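Local coordinates for peptidoglycan-recognition protein SA (Drosophila melanogaster, PDB 1S2J) that recognises peptidoglycan of Gram-positive bacteria, activates the Toll pathway of innate immunity, and shows L,D-carboxypeptidase activity on peptidoglycan fragments, at residues Thr39-Arg44 and Asp109-Glu114; Arg59-Val64 and Gly165-Asp170; His67-Gly72 and Gly134-Gly139. All coordinates share one frame; numbering follows the deposited sequence.

The three contacts all reach the mixed beta-sheet of the amidase-like fold. Interaction 1 adds the N-terminal loop 39-44 along an edge strand, 112-114. Interaction 3 pairs the strands 61-68 and 132-137 in the sheet interior, its centre about 14 Å from that of interaction 1. Interaction 2 holds the beginning of strand 61-68 against the chain that leaves helix 148-163; its centre lies about 21 Å from that of interaction 3, across the centre of the chain, yet the two touch where Val64 CG1 packs on Ile135 CD1 at 3.8 Å. Interaction 3 is nearest the binding groove: the His67 side chain is about 5 Å from that of Thr182, inferred to meet peptidoglycan.

Interaction 1: Thr39-Arg44 and Asp109-Glu114; sequences TIKLKR and DGIVYE
Lys41 and Tyr113 face each other at a single backbone bridge. Lys41 N donates to Val112 O at 2.8 Å, meeting the carbonyl almost end-on, and Lys41 O takes the N-H of Glu114, also at 2.8 Å and nearly straight (170°). The side chain of the same Glu114 reaches back to the loop two residues beyond Lys41: OE1 accepts from Lys43 N at 2.9 Å through its anti lone pair, and the side chain lies obliquely against Leu42, whose CD2 is 3.7 Å from Glu114 OE1. The extended Glu114 chain, with CG anti to the backbone N (chi1 -163°), delivers the carboxylate to that amide. Lys41 lies alongside the tyrosine ring, its CG 3.5 Å from Tyr113 CD2, while Ile40 CG1 meets Val112 CG1 at 3.9 Å.

Further out, Asp109 steadies the ring and the turn before the strand. Asp109 OD1 accepts from Tyr113 OH at 2.6 Å, near the ring plane, and OD2 takes Ile111 N, closing an Asx turn. Phe104 and Leu157 touch both Ile40 and Val112. Lys43 leads away from strand 112-114, its NZ hydrogen-bonding Lys49 O and forming a salt bridge with Asp99.

The loop thus runs along an edge strand of the sheet in roughly its direction, an edge addition consistent with the N-terminal segment that peptidoglycan-recognition proteins carry beside their amidase-like fold.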
# COMPACT_ATOMS: atom_id res chain seq x y z
N THR A 39 4.37 -14.34 1.38
CA THR A 39 4.11 -14.47 2.82
C THR A 39 4.17 -13.06 3.39
O THR A 39 5.18 -12.37 3.26
CB THR A 39 5.10 -15.41 3.53
OG1 THR A 39 5.32 -16.59 2.73
CG2 THR A 39 4.47 -15.95 4.84
N ILE A 40 3.06 -12.62 3.96
CA ILE A 40 2.96 -11.26 4.45
C ILE A 40 3.61 -11.20 5.82
O ILE A 40 3.41 -12.10 6.64
CB ILE A 40 1.50 -10.80 4.45
CG1 ILE A 40 1.02 -10.62 2.99
CG2 ILE A 40 1.31 -9.52 5.26
CD1 ILE A 40 -0.49 -10.78 2.80
N LYS A 41 4.44 -10.17 6.03
CA LYS A 41 4.96 -9.82 7.34
C LYS A 41 3.87 -9.16 8.17
O LYS A 41 3.59 -7.97 8.01
CB LYS A 41 6.13 -8.85 7.17
CG LYS A 41 6.96 -8.63 8.42
CD LYS A 41 7.52 -9.93 8.96
CE LYS A 41 8.50 -10.58 8.00
NZ LYS A 41 9.09 -11.79 8.66
N LEU A 42 3.24 -9.92 9.05
CA LEU A 42 2.17 -9.41 9.90
C LEU A 42 2.64 -8.30 10.85
O LEU A 42 3.82 -8.19 11.17
CB LEU A 42 1.47 -10.54 10.69
CG LEU A 42 0.87 -11.70 9.86
CD1 LEU A 42 0.31 -12.85 10.74
CD2 LEU A 42 -0.21 -11.20 8.87
N LYS A 43 1.68 -7.48 11.29
CA LYS A 43 1.92 -6.36 12.20
C LYS A 43 2.84 -6.69 13.38
O LYS A 43 3.84 -6.01 13.57
CB LYS A 43 0.57 -5.80 12.67
CG LYS A 43 0.66 -4.55 13.50
CD LYS A 43 0.81 -3.31 12.63
CE LYS A 43 -0.51 -2.68 12.33
NZ LYS A 43 -1.38 -2.54 13.54
N ARG A 44 2.51 -7.74 14.15
CA ARG A 44 3.35 -8.17 15.30
C ARG A 44 4.75 -8.53 14.85
O ARG A 44 5.72 -8.26 15.55
CB ARG A 44 2.81 -9.42 16.03
CG ARG A 44 1.30 -9.52 16.24
CD ARG A 44 0.69 -10.94 15.98
NE ARG A 44 1.59 -11.87 15.28
CZ ARG A 44 1.20 -13.01 14.69
NH1 ARG A 44 -0.08 -13.38 14.70
NH2 ARG A 44 2.10 -13.78 14.09
N ASP A 109 13.41 -5.56 -0.44
CA ASP A 109 13.49 -7.01 -0.30
C ASP A 109 12.37 -7.79 -0.99
O ASP A 109 12.44 -9.01 -1.10
CB ASP A 109 13.53 -7.41 1.19
CG ASP A 109 12.50 -6.66 2.04
OD1 ASP A 109 12.68 -6.66 3.29
OD2 ASP A 109 11.50 -6.05 1.57
N GLY A 110 11.32 -7.11 -1.45
CA GLY A 110 10.23 -7.81 -2.10
C GLY A 110 9.31 -8.47 -1.08
O GLY A 110 8.51 -9.32 -1.44
N ILE A 111 9.42 -8.08 0.18
CA ILE A 111 8.44 -8.53 1.15
C ILE A 111 7.32 -7.49 1.42
O ILE A 111 7.55 -6.27 1.39
CB ILE A 111 9.05 -9.18 2.47
CG1 ILE A 111 8.67 -8.41 3.72
CG2 ILE A 111 10.54 -9.58 2.39
CD1 ILE A 111 7.62 -9.15 4.45
N VAL A 112 6.11 -8.01 1.63
CA VAL A 112 4.92 -7.23 1.87
C VAL A 112 4.77 -7.13 3.38
O VAL A 112 4.64 -8.15 4.07
CB VAL A 112 3.67 -7.91 1.28
CG1 VAL A 112 2.41 -7.18 1.70
CG2 VAL A 112 3.77 -8.02 -0.24
N TYR A 113 4.81 -5.90 3.89
CA TYR A 113 4.67 -5.64 5.31
C TYR A 113 3.23 -5.21 5.55
O TYR A 113 2.73 -4.30 4.86
CB TYR A 113 5.68 -4.55 5.75
CG TYR A 113 7.11 -5.02 5.62
CD1 TYR A 113 7.83 -4.87 4.42
CD2 TYR A 113 7.74 -5.67 6.69
CE1 TYR A 113 9.16 -5.35 4.30
CE2 TYR A 113 9.05 -6.15 6.59
CZ TYR A 113 9.75 -6.00 5.41
OH TYR A 113 11.04 -6.49 5.35
N GLU A 114 2.57 -5.87 6.49
CA GLU A 114 1.19 -5.56 6.83
C GLU A 114 1.10 -4.20 7.46
O GLU A 114 1.80 -3.92 8.45
CB GLU A 114 0.61 -6.60 7.80
CG GLU A 114 -0.91 -6.58 7.86
CD GLU A 114 -1.52 -7.47 8.95
OE1 GLU A 114 -0.88 -7.71 10.01
OE2 GLU A 114 -2.65 -7.93 8.74

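Interaction 2: Arg59-Val64 and Gly165-Asp170; sequences RPIRYV and GELSED
Arg59 holds CG anti to its own amide nitrogen (chi1 -170°) and stays extended as far as NE, which lays the guanidinium over the carbonyl of Gly165: the oxygen sits 3.5 Å above the centre of one face. The same group approaches Glu166 across an oblique crossing, its plane nearly perpendicular to the carboxylate (85°), and Arg59 NE to Glu166 OE2 is a long salt bridge at 3.8 Å. Arg62 instead folds at chi2 and chi3, bringing NH1 to Asp170 OD1 at 3.1 Å. The aspartate oxygen lies close to the guanidinium plane, whereas the nitrogen comes in from above the carboxylate; the hydrogen bond within this salt bridge is also bent (141°). Arg59 NH2 makes a further, weak hydrogen bond to Gln164 O, and the Asp170 side chain is about 3 Å from a phosphate ion, probably from the crystallisation liquor.

Between these charged pairs the backbones join as a short parallel bridge, Ile61 beside Leu167. Ile61 N donates to Glu166 O at 2.9 Å, and Ser168 N returns a bond to Ile61 O at 2.8 Å. Pro60, preceded by a cis peptide, sets its CB against the Gly165 carbonyl and Ser168 N. On the inner side, Leu167 CD2 packs on Val64 CG2 at 3.6 Å and more loosely on Ile61 CG2 at 4.0 Å; Val162 of helix 148-163 and Thr133 also lie against this leucine.

Gly165 closes that helix with a Schellman motif, after which the chain bridges to Ile61 and turns a corner at Glu169-Asp170 into strand 171-175, also paired with strand 61-68. The chemistry is therefore layered: two backbone bonds and an apolar inner side fix the register, while both arginines are exposed and the long Arg59-Glu166 bridge is probably the weaker.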
# COMPACT_ATOMS: atom_id res chain seq x y z
N ARG A 59 -16.38 -6.58 1.13
CA ARG A 59 -15.61 -7.58 0.44
C ARG A 59 -16.49 -8.02 -0.74
O ARG A 59 -17.70 -8.16 -0.56
CB ARG A 59 -15.39 -8.71 1.43
CG ARG A 59 -14.43 -9.76 1.05
CD ARG A 59 -14.03 -10.57 2.27
NE ARG A 59 -12.85 -11.38 2.03
CZ ARG A 59 -12.88 -12.55 1.45
NH1 ARG A 59 -14.04 -13.07 1.06
NH2 ARG A 59 -11.76 -13.22 1.27
N PRO A 60 -15.94 -8.16 -1.94
CA PRO A 60 -14.54 -7.82 -2.25
C PRO A 60 -14.30 -6.33 -2.40
O PRO A 60 -15.27 -5.56 -2.44
CB PRO A 60 -14.28 -8.54 -3.58
CG PRO A 60 -15.60 -8.69 -4.21
CD PRO A 60 -16.66 -8.68 -3.12
N ILE A 61 -13.03 -5.93 -2.43
CA ILE A 61 -12.61 -4.55 -2.64
C ILE A 61 -12.36 -4.33 -4.14
O ILE A 61 -11.81 -5.20 -4.81
CB ILE A 61 -11.30 -4.27 -1.85
CG1 ILE A 61 -11.55 -4.21 -0.34
CG2 ILE A 61 -10.62 -2.97 -2.35
CD1 ILE A 61 -12.35 -2.98 0.10
N ARG A 62 -12.72 -3.15 -4.64
CA ARG A 62 -12.63 -2.91 -6.06
C ARG A 62 -11.47 -2.02 -6.50
O ARG A 62 -11.01 -2.13 -7.63
CB ARG A 62 -14.02 -2.52 -6.62
CG ARG A 62 -14.23 -1.17 -7.18
CD ARG A 62 -15.00 -1.17 -8.51
NE ARG A 62 -16.22 -1.99 -8.49
CZ ARG A 62 -16.39 -3.11 -9.18
NH1 ARG A 62 -15.44 -3.61 -9.97
NH2 ARG A 62 -17.54 -3.75 -9.08
N TYR A 63 -10.93 -1.20 -5.62
CA TYR A 63 -9.80 -0.34 -5.99
C TYR A 63 -8.51 -0.62 -5.22
O TYR A 63 -8.52 -0.79 -3.98
CB TYR A 63 -10.15 1.13 -5.81
CG TYR A 63 -11.19 1.67 -6.77
CD1 TYR A 63 -12.56 1.72 -6.41
CD2 TYR A 63 -10.82 2.18 -8.01
CE1 TYR A 63 -13.52 2.21 -7.26
CE2 TYR A 63 -11.79 2.69 -8.89
CZ TYR A 63 -13.13 2.70 -8.51
OH TYR A 63 -14.08 3.22 -9.36
N VAL A 64 -7.41 -0.63 -5.97
CA VAL A 64 -6.06 -0.72 -5.41
C VAL A 64 -5.35 0.60 -5.74
O VAL A 64 -5.29 1.03 -6.92
CB VAL A 64 -5.33 -1.95 -5.98
CG1 VAL A 64 -3.89 -2.00 -5.52
CG2 VAL A 64 -6.11 -3.25 -5.57
N GLY A 165 -10.48 -13.76 -2.97
CA GLY A 165 -11.71 -13.00 -2.86
C GLY A 165 -11.61 -11.69 -2.11
O GLY A 165 -12.63 -11.11 -1.73
N GLU A 166 -10.38 -11.23 -1.89
CA GLU A 166 -10.10 -9.90 -1.32
C GLU A 166 -10.36 -8.76 -2.30
O GLU A 166 -10.73 -7.68 -1.89
CB GLU A 166 -8.64 -9.78 -0.87
CG GLU A 166 -8.17 -10.87 0.07
CD GLU A 166 -8.73 -10.70 1.45
OE1 GLU A 166 -8.43 -11.55 2.29
OE2 GLU A 166 -9.47 -9.72 1.69
N LEU A 167 -10.14 -9.00 -3.59
CA LEU A 167 -10.32 -7.98 -4.62
C LEU A 167 -11.29 -8.46 -5.70
O LEU A 167 -11.32 -9.64 -6.00
CB LEU A 167 -8.96 -7.68 -5.27
CG LEU A 167 -7.85 -7.11 -4.37
CD1 LEU A 167 -6.47 -7.15 -5.04
CD2 LEU A 167 -8.21 -5.70 -3.97
N SER A 168 -12.07 -7.55 -6.29
CA SER A 168 -12.91 -7.92 -7.44
C SER A 168 -12.03 -8.47 -8.53
O SER A 168 -10.93 -7.97 -8.73
CB SER A 168 -13.67 -6.71 -7.98
OG SER A 168 -14.45 -6.12 -6.98
N GLU A 169 -12.49 -9.52 -9.22
CA GLU A 169 -11.70 -10.09 -10.31
C GLU A 169 -11.38 -9.01 -11.36
O GLU A 169 -10.36 -9.08 -12.05
CB GLU A 169 -12.37 -11.35 -10.95
CG GLU A 169 -12.96 -12.36 -9.94
CD GLU A 169 -12.49 -13.83 -10.09
OE1 GLU A 169 -12.08 -14.26 -11.21
OE2 GLU A 169 -12.56 -14.58 -9.08
N ASP A 170 -12.23 -7.98 -11.45
CA ASP A 170 -11.94 -6.84 -12.32
C ASP A 170 -11.60 -5.55 -11.55
O ASP A 170 -12.00 -4.45 -11.96
CB ASP A 170 -13.09 -6.59 -13.32
CG ASP A 170 -14.34 -6.03 -12.66
OD1 ASP A 170 -14.49 -6.12 -11.42
OD2 ASP A 170 -15.23 -5.47 -13.30

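Interaction 3: His67-Gly72 and Gly134-Gly139; sequences HHTVTG and GIAFIG
Phe137 turns a ring edge toward the backbone oxygen of His67, with CD1 3.8 Å from His67 O. The His68 imidazole has Val70 CG2 over one face, offset toward the rim, and Gly139 O approaches obliquely near CG. That ring stands in the rotamer with CG between the backbone N and the carbonyl carbon (chi1 67°), a placement that lets ND1 reach Ser184. The two histidines leave the strand on opposite faces, yet both ND1 atoms bond to Ser184 OG; His67 NE2 bonds to Thr125 OG1.

The strands 61-68 and 132-137 that carry these side chains run parallel. His67 N donates to Ile135 O at 2.8 Å. In return, His67 O accepts from Phe137 N at 2.8 Å. The CB atoms of His67 and Ala136 meet at 4.0 Å. Past the strand ends a side chain takes over the pairing: Thr69 OG1 accepts from Gly139 N at 2.9 Å in a nearly straight bond (172°). The bonds from Thr69 N to Phe137 O and Gly139 O are weak, as is that from Val70 N to Gly139 O. Thr71 CG2 lies alongside Ile138 CG2 at 3.7 Å. At the Gly139 backbone angles a CB would run into the preceding carbonyl oxygen, and its CA makes CA-H...O contacts with Thr71 O and Gly72 O.

In zinc amidases of this family a histidine at the end of this strand binds the metal; here His67 and His68 share Ser184 as a partner. The bonds to Ser184 and Thr125 probably restrict rotation of the His67 ring, and that to Ser184 of His68; His67 lies near Thr182, which is inferred to contact peptidoglycan.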
# COMPACT_ATOMS: atom_id res chain seq x y z
N HIS A 67 0.98 3.90 -3.83
CA HIS A 67 1.69 5.03 -3.25
C HIS A 67 3.18 4.74 -3.10
O HIS A 67 3.62 3.60 -3.27
CB HIS A 67 1.11 5.37 -1.87
CG HIS A 67 -0.18 6.13 -1.94
ND1 HIS A 67 -0.24 7.46 -2.29
CD2 HIS A 67 -1.45 5.73 -1.72
CE1 HIS A 67 -1.50 7.85 -2.27
NE2 HIS A 67 -2.26 6.82 -1.93
N HIS A 68 3.95 5.80 -2.86
CA HIS A 68 5.29 5.67 -2.30
C HIS A 68 5.29 6.36 -0.93
O HIS A 68 4.40 7.15 -0.63
CB HIS A 68 6.36 6.22 -3.26
CG HIS A 68 6.30 7.71 -3.48
ND1 HIS A 68 5.17 8.45 -3.19
CD2 HIS A 68 7.21 8.59 -3.97
CE1 HIS A 68 5.40 9.72 -3.47
NE2 HIS A 68 6.63 9.83 -3.96
N THR A 69 6.28 6.08 -0.10
CA THR A 69 6.30 6.67 1.24
C THR A 69 7.02 8.03 1.34
O THR A 69 6.86 8.73 2.35
CB THR A 69 6.88 5.69 2.23
OG1 THR A 69 8.19 5.30 1.80
CG2 THR A 69 6.06 4.36 2.25
N VAL A 70 7.76 8.44 0.30
CA VAL A 70 8.59 9.67 0.35
C VAL A 70 9.59 9.55 1.52
O VAL A 70 9.95 10.52 2.20
CB VAL A 70 7.76 10.99 0.47
CG1 VAL A 70 8.57 12.20 -0.04
CG2 VAL A 70 6.39 10.89 -0.26
N THR A 71 10.04 8.32 1.74
CA THR A 71 10.92 7.93 2.82
C THR A 71 12.18 7.36 2.14
O THR A 71 12.23 7.32 0.90
CB THR A 71 10.12 6.89 3.65
OG1 THR A 71 10.16 7.23 5.04
CG2 THR A 71 10.65 5.49 3.56
N GLY A 72 13.21 7.01 2.90
CA GLY A 72 14.32 6.22 2.37
C GLY A 72 13.83 4.82 1.99
O GLY A 72 12.68 4.45 2.29
N GLY A 134 -4.82 0.34 -0.04
CA GLY A 134 -3.69 1.22 -0.27
C GLY A 134 -2.40 0.48 -0.08
O GLY A 134 -2.16 -0.08 0.99
N ILE A 135 -1.57 0.48 -1.13
CA ILE A 135 -0.31 -0.24 -1.14
C ILE A 135 0.81 0.77 -1.42
O ILE A 135 0.81 1.42 -2.48
CB ILE A 135 -0.33 -1.31 -2.25
CG1 ILE A 135 -1.43 -2.34 -1.98
CG2 ILE A 135 1.01 -1.99 -2.36
CD1 ILE A 135 -1.50 -3.42 -2.99
N ALA A 136 1.75 0.91 -0.48
CA ALA A 136 2.84 1.85 -0.64
C ALA A 136 4.14 1.13 -0.86
O ALA A 136 4.50 0.22 -0.10
CB ALA A 136 2.96 2.77 0.58
N PHE A 137 4.87 1.55 -1.87
CA PHE A 137 6.23 1.09 -2.01
C PHE A 137 7.10 1.96 -1.13
O PHE A 137 7.00 3.18 -1.19
CB PHE A 137 6.67 1.20 -3.47
CG PHE A 137 6.03 0.19 -4.36
CD1 PHE A 137 4.86 0.50 -5.05
CD2 PHE A 137 6.61 -1.07 -4.54
CE1 PHE A 137 4.27 -0.44 -5.92
CE2 PHE A 137 6.03 -2.00 -5.40
CZ PHE A 137 4.86 -1.67 -6.09
N ILE A 138 7.96 1.32 -0.33
CA ILE A 138 8.80 2.04 0.63
C ILE A 138 9.98 2.66 -0.08
O ILE A 138 10.83 1.95 -0.65
CB ILE A 138 9.29 1.12 1.78
CG1 ILE A 138 8.10 0.43 2.46
CG2 ILE A 138 10.18 1.95 2.76
CD1 ILE A 138 8.45 -0.65 3.53
N GLY A 139 10.05 3.98 -0.04
CA GLY A 139 11.06 4.72 -0.79
C GLY A 139 10.44 5.92 -1.51
O GLY A 139 9.30 6.31 -1.24